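Local structure of extracellular ligand-binding receptor (Desulfitobacterium hafniense, 4Q6B) at residues A[112-123]-A[325-336]. The protein probably serves as the extracellular substrate-binding component of an ABC transporter for amino acids, and binds leucine between its two lobes. Numbering follows the deposited sequence.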
loop_
_atom_site.group_PDB
_atom_site.type_symbol
_atom_site.label_atom_id
_atom_site.label_comp_id
_atom_site.label_asym_id
_atom_site.label_seq_id
_atom_site.Cartn_x
_atom_site.Cartn_y
_atom_site.Cartn_z
ATOM N N THR A 112 -9.062 -6.629 7.022
ATOM C CA THR A 112 -9.770 -6.072 8.189
ATOM C C THR A 112 -11.185 -6.621 8.293
ATOM O O THR A 112 -12.045 -6.055 8.982
ATOM C CB THR A 112 -9.778 -4.520 8.134
ATOM O OG1 THR A 112 -10.240 -4.100 6.851
ATOM C CG2 THR A 112 -8.377 -3.989 8.315
ATOM N N ASP A 113 -11.395 -7.770 7.643
ATOM C CA ASP A 113 -12.693 -8.418 7.604
ATOM C C ASP A 113 -12.684 -9.723 8.378
ATOM O O ASP A 113 -13.471 -10.620 8.088
ATOM C CB ASP A 113 -13.099 -8.731 6.140
ATOM C CG ASP A 113 -13.601 -7.515 5.391
ATOM O OD1 ASP A 113 -13.795 -6.425 5.998
ATOM O OD2 ASP A 113 -13.805 -7.658 4.164
ATOM N N HIS A 114 -11.796 -9.869 9.367
ATOM C CA HIS A 114 -11.750 -11.126 10.132
ATOM C C HIS A 114 -11.982 -10.916 11.636
ATOM O O HIS A 114 -11.730 -11.822 12.434
ATOM C CB HIS A 114 -10.359 -11.767 9.966
ATOM C CG HIS A 114 -10.146 -12.382 8.620
ATOM N ND1 HIS A 114 -10.568 -13.653 8.315
ATOM C CD2 HIS A 114 -9.570 -11.896 7.495
ATOM C CE1 HIS A 114 -10.273 -13.930 7.058
ATOM N NE2 HIS A 114 -9.667 -12.883 6.535
ATOM N N GLY A 115 -12.420 -9.699 12.014
ATOM C CA GLY A 115 -12.659 -9.412 13.426
ATOM C C GLY A 115 -11.395 -9.254 14.257
ATOM O O GLY A 115 -11.475 -9.253 15.499
ATOM N N TYR A 116 -10.231 -9.075 13.618
ATOM C CA TYR A 116 -9.025 -8.913 14.420
ATOM C C TYR A 116 -9.058 -7.566 15.136
ATOM O O TYR A 116 -9.617 -6.575 14.609
ATOM C CB TYR A 116 -7.813 -8.853 13.503
ATOM C CG TYR A 116 -7.534 -10.035 12.617
ATOM C CD1 TYR A 116 -7.776 -11.324 13.045
ATOM C CD2 TYR A 116 -6.986 -9.838 11.348
ATOM C CE1 TYR A 116 -7.459 -12.454 12.194
ATOM C CE2 TYR A 116 -6.702 -10.907 10.513
ATOM C CZ TYR A 116 -6.913 -12.199 10.940
ATOM O OH TYR A 116 -6.561 -13.239 10.057
ATOM N N ILE A 117 -8.385 -7.502 16.289
ATOM C CA ILE A 117 -8.332 -6.295 17.102
ATOM C C ILE A 117 -6.926 -5.675 17.106
ATOM O O ILE A 117 -6.778 -4.501 17.465
ATOM C CB ILE A 117 -8.624 -6.650 18.566
ATOM C CG1 ILE A 117 -10.059 -7.086 18.756
ATOM C CG2 ILE A 117 -8.390 -5.467 19.464
ATOM C CD1 ILE A 117 -10.241 -7.637 20.184
ATOM N N HIS A 118 -5.883 -6.457 16.793
ATOM C CA HIS A 118 -4.505 -5.981 16.942
ATOM C C HIS A 118 -3.834 -5.682 15.607
ATOM O O HIS A 118 -2.609 -5.572 15.483
ATOM C CB HIS A 118 -3.698 -7.034 17.710
ATOM C CG HIS A 118 -4.222 -7.273 19.087
ATOM N ND1 HIS A 118 -3.952 -6.419 20.134
ATOM C CD2 HIS A 118 -5.036 -8.240 19.585
ATOM C CE1 HIS A 118 -4.571 -6.847 21.219
ATOM N NE2 HIS A 118 -5.229 -7.953 20.921
ATOM N N VAL A 119 -4.655 -5.620 14.588
ATOM C CA VAL A 119 -4.122 -5.672 13.209
ATOM C C VAL A 119 -4.494 -4.383 12.480
ATOM O O VAL A 119 -5.657 -3.977 12.455
ATOM C CB VAL A 119 -4.725 -6.894 12.479
ATOM C CG1 VAL A 119 -4.359 -6.919 11.010
ATOM C CG2 VAL A 119 -4.292 -8.204 13.153
ATOM N N PHE A 120 -3.502 -3.749 11.859
ATOM C CA PHE A 120 -3.674 -2.390 11.287
ATOM C C PHE A 120 -2.967 -2.282 9.958
ATOM O O PHE A 120 -2.110 -3.080 9.674
ATOM C CB PHE A 120 -3.071 -1.338 12.230
ATOM C CG PHE A 120 -3.734 -1.265 13.593
ATOM C CD1 PHE A 120 -4.715 -0.327 13.828
ATOM C CD2 PHE A 120 -3.397 -2.167 14.616
ATOM C CE1 PHE A 120 -5.348 -0.251 15.070
ATOM C CE2 PHE A 120 -3.991 -2.079 15.866
ATOM C CZ PHE A 120 -4.974 -1.112 16.096
ATOM N N ARG A 121 -3.311 -1.285 9.153
ATOM C CA ARG A 121 -2.412 -0.888 8.054
ATOM C C ARG A 121 -2.399 0.593 8.040
ATOM O O ARG A 121 -3.374 1.193 8.466
ATOM C CB ARG A 121 -2.908 -1.407 6.719
ATOM C CG ARG A 121 -4.371 -1.139 6.464
ATOM C CD ARG A 121 -4.716 -1.426 4.981
ATOM N NE ARG A 121 -6.117 -1.861 4.941
ATOM C CZ ARG A 121 -6.525 -2.994 4.390
ATOM N NH1 ARG A 121 -7.808 -3.348 4.476
ATOM N NH2 ARG A 121 -5.658 -3.782 3.764
ATOM N N ASN A 122 -1.307 1.212 7.586
ATOM C CA ASN A 122 -1.231 2.694 7.600
ATOM C C ASN A 122 -1.284 3.255 6.188
ATOM O O ASN A 122 -0.797 4.346 5.918
ATOM C CB ASN A 122 -0.006 3.231 8.390
ATOM C CG ASN A 122 1.300 2.909 7.705
ATOM O OD1 ASN A 122 1.363 1.953 6.920
ATOM N ND2 ASN A 122 2.336 3.704 7.959
ATOM N N ILE A 123 -1.934 2.519 5.287
ATOM C CA ILE A 123 -2.072 2.944 3.895
ATOM C C ILE A 123 -3.523 2.684 3.505
ATOM O O ILE A 123 -4.211 1.879 4.166
ATOM C CB ILE A 123 -1.104 2.155 2.989
ATOM C CG1 ILE A 123 -1.345 0.637 3.133
ATOM C CG2 ILE A 123 0.374 2.473 3.367
ATOM C CD1 ILE A 123 -0.888 -0.107 1.982
HETATM N N MSE A 325 2.940 11.019 5.126
HETATM C CA MSE A 325 2.015 10.623 4.045
HETATM C C MSE A 325 0.771 11.522 4.014
HETATM O O MSE A 325 0.019 11.509 3.033
HETATM C CB MSE A 325 1.585 9.188 4.274
HETATM C CG MSE A 325 2.697 8.216 4.019
HETATM SE SE MSE A 325 2.055 6.413 4.446
HETATM C CE MSE A 325 0.394 6.408 3.357
ATOM N N GLY A 326 0.528 12.256 5.094
ATOM C CA GLY A 326 -0.752 12.944 5.279
ATOM C C GLY A 326 -1.382 12.593 6.641
ATOM O O GLY A 326 -0.692 12.170 7.588
HETATM N N MSE A 327 -2.696 12.748 6.747
HETATM C CA MSE A 327 -3.314 12.462 8.020
HETATM C C MSE A 327 -3.768 11.027 8.122
HETATM O O MSE A 327 -4.496 10.529 7.248
HETATM C CB MSE A 327 -4.458 13.418 8.330
HETATM C CG MSE A 327 -5.009 13.150 9.703
HETATM SE SE MSE A 327 -6.576 12.015 9.597
HETATM C CE MSE A 327 -7.845 13.473 9.586
ATOM N N HIS A 328 -3.316 10.373 9.190
ATOM C CA HIS A 328 -3.638 8.972 9.475
ATOM C C HIS A 328 -4.749 8.911 10.510
ATOM O O HIS A 328 -4.813 9.750 11.386
ATOM C CB HIS A 328 -2.408 8.261 10.057
ATOM C CG HIS A 328 -1.297 8.030 9.061
ATOM N ND1 HIS A 328 -1.256 6.932 8.217
ATOM C CD2 HIS A 328 -0.174 8.743 8.794
ATOM C CE1 HIS A 328 -0.159 6.985 7.475
ATOM N NE2 HIS A 328 0.511 8.075 7.807
ATOM N N ARG A 329 -5.614 7.908 10.427
ATOM C CA ARG A 329 -6.551 7.673 11.522
ATOM C C ARG A 329 -7.056 6.249 11.430
ATOM O O ARG A 329 -7.542 5.838 10.381
ATOM C CB ARG A 329 -7.720 8.637 11.439
ATOM C CG ARG A 329 -8.667 8.458 12.592
ATOM C CD ARG A 329 -9.815 9.429 12.478
ATOM N NE ARG A 329 -10.509 9.411 13.780
ATOM C CZ ARG A 329 -11.326 10.372 14.210
ATOM N NH1 ARG A 329 -11.916 10.263 15.407
ATOM N NH2 ARG A 329 -11.548 11.449 13.456
ATOM N N PHE A 330 -6.930 5.501 12.514
ATOM C CA PHE A 330 -7.344 4.084 12.498
ATOM C C PHE A 330 -8.769 3.949 12.952
ATOM O O PHE A 330 -9.182 4.599 13.918
ATOM C CB PHE A 330 -6.461 3.256 13.408
ATOM C CG PHE A 330 -5.068 3.218 12.981
ATOM C CD1 PHE A 330 -4.736 2.680 11.752
ATOM C CD2 PHE A 330 -4.067 3.661 13.825
ATOM C CE1 PHE A 330 -3.433 2.628 11.349
ATOM C CE2 PHE A 330 -2.744 3.572 13.422
ATOM C CZ PHE A 330 -2.447 3.050 12.172
ATOM N N ASP A 331 -9.548 3.124 12.251
ATOM C CA ASP A 331 -10.899 2.840 12.708
ATOM C C ASP A 331 -10.961 1.573 13.580
ATOM O O ASP A 331 -9.914 0.997 13.937
ATOM C CB ASP A 331 -11.929 2.844 11.556
ATOM C CG ASP A 331 -11.822 1.628 10.615
ATOM O OD1 ASP A 331 -11.069 0.682 10.891
ATOM O OD2 ASP A 331 -12.535 1.614 9.587
ATOM N N GLY A 332 -12.180 1.162 13.931
ATOM C CA GLY A 332 -12.380 0.058 14.849
ATOM C C GLY A 332 -11.912 -1.279 14.278
ATOM O O GLY A 332 -11.705 -2.253 15.026
ATOM N N ARG A 333 -11.746 -1.326 12.965
ATOM C CA ARG A 333 -11.341 -2.567 12.317
ATOM C C ARG A 333 -9.878 -2.562 11.953
ATOM O O ARG A 333 -9.348 -3.578 11.508
ATOM C CB ARG A 333 -12.208 -2.809 11.088
ATOM C CG ARG A 333 -13.673 -2.622 11.404
ATOM C CD ARG A 333 -14.515 -3.101 10.256
ATOM N NE ARG A 333 -13.763 -2.962 9.018
ATOM C CZ ARG A 333 -13.869 -3.795 7.988
ATOM N NH1 ARG A 333 -14.709 -4.823 8.047
ATOM N NH2 ARG A 333 -13.129 -3.600 6.908
ATOM N N GLY A 334 -9.206 -1.425 12.150
ATOM C CA GLY A 334 -7.803 -1.343 11.826
ATOM C C GLY A 334 -7.488 -0.753 10.467
ATOM O O GLY A 334 -6.300 -0.605 10.175
ATOM N N ASP A 335 -8.492 -0.386 9.668
ATOM C CA ASP A 335 -8.219 0.360 8.426
ATOM C C ASP A 335 -7.745 1.775 8.743
ATOM O O ASP A 335 -8.126 2.351 9.772
ATOM C CB ASP A 335 -9.460 0.445 7.546
ATOM C CG ASP A 335 -9.718 -0.883 6.797
ATOM O OD1 ASP A 335 -8.747 -1.412 6.232
ATOM O OD2 ASP A 335 -10.841 -1.397 6.825
ATOM N N ASP A 336 -6.923 2.324 7.864
ATOM C CA ASP A 336 -6.533 3.719 7.980
ATOM C C ASP A 336 -7.497 4.531 7.143
ATOM O O ASP A 336 -7.577 4.366 5.904
ATOM C CB ASP A 336 -5.071 3.908 7.508
ATOM C CG ASP A 336 -4.435 5.187 8.054
ATOM O OD1 ASP A 336 -5.161 6.201 8.264
ATOM O OD2 ASP A 336 -3.194 5.191 8.270
HETATM O O HOH W 1 -10.271 -6.148 11.894
HETATM O O HOH W 2 -10.919 -2.269 4.174
HETATM O O HOH W 3 -6.540 1.022 5.154
#
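R121 and T112 each bind one carboxylate oxygen of D335 across the two segments. R121 approaches side-on with its guanidinium nearly coplanar with the carboxylate (planes 3° apart), and its NE and NH1 both donate to OD1 of D335, NH1 at 2.8 Å. The other oxygen, OD2, accepts from T112 OG1 at 2.8 Å, from the syn side but well out of the carboxylate plane. In the conformer described here, one of two, R333 also donates through NH2 to D335 OD2, and its bend at chi3 (-28°) brings the guanidinium back over T112 O and lets NH1 reach D113 OD1 at 2.8 Å, the D113 carboxylate and R333 guanidinium planes 63° apart. An asparagine in place of D335 would probably leave R121 without the carboxylate charge that faces its NE and NH1, and T112 OG1 and R333 with a poorer partner. R121 NH2 turns elsewhere, to the carbonyls of S106 and S108.

Strand 119-121 is an edge strand of the parallel sheet in one lobe of this periplasmic-binding-protein fold, and the type I turn D331-G334 packs beside it. R121 N donates to G334 O at 3.2 Å, and the CA of G334 makes a CH...O contact with V119 O; a CB on this glycine would clash with that carbonyl.

Among the aromatics, F120 sets its CD1 edge against one face of F330 in a T-shaped pair (centroids 4.9 Å apart), beside L102. Further along, H328 ND1 donates almost straight to D336 OD2 at 2.6 Å, while its CE1 edge meets N122 O at 3.1 Å.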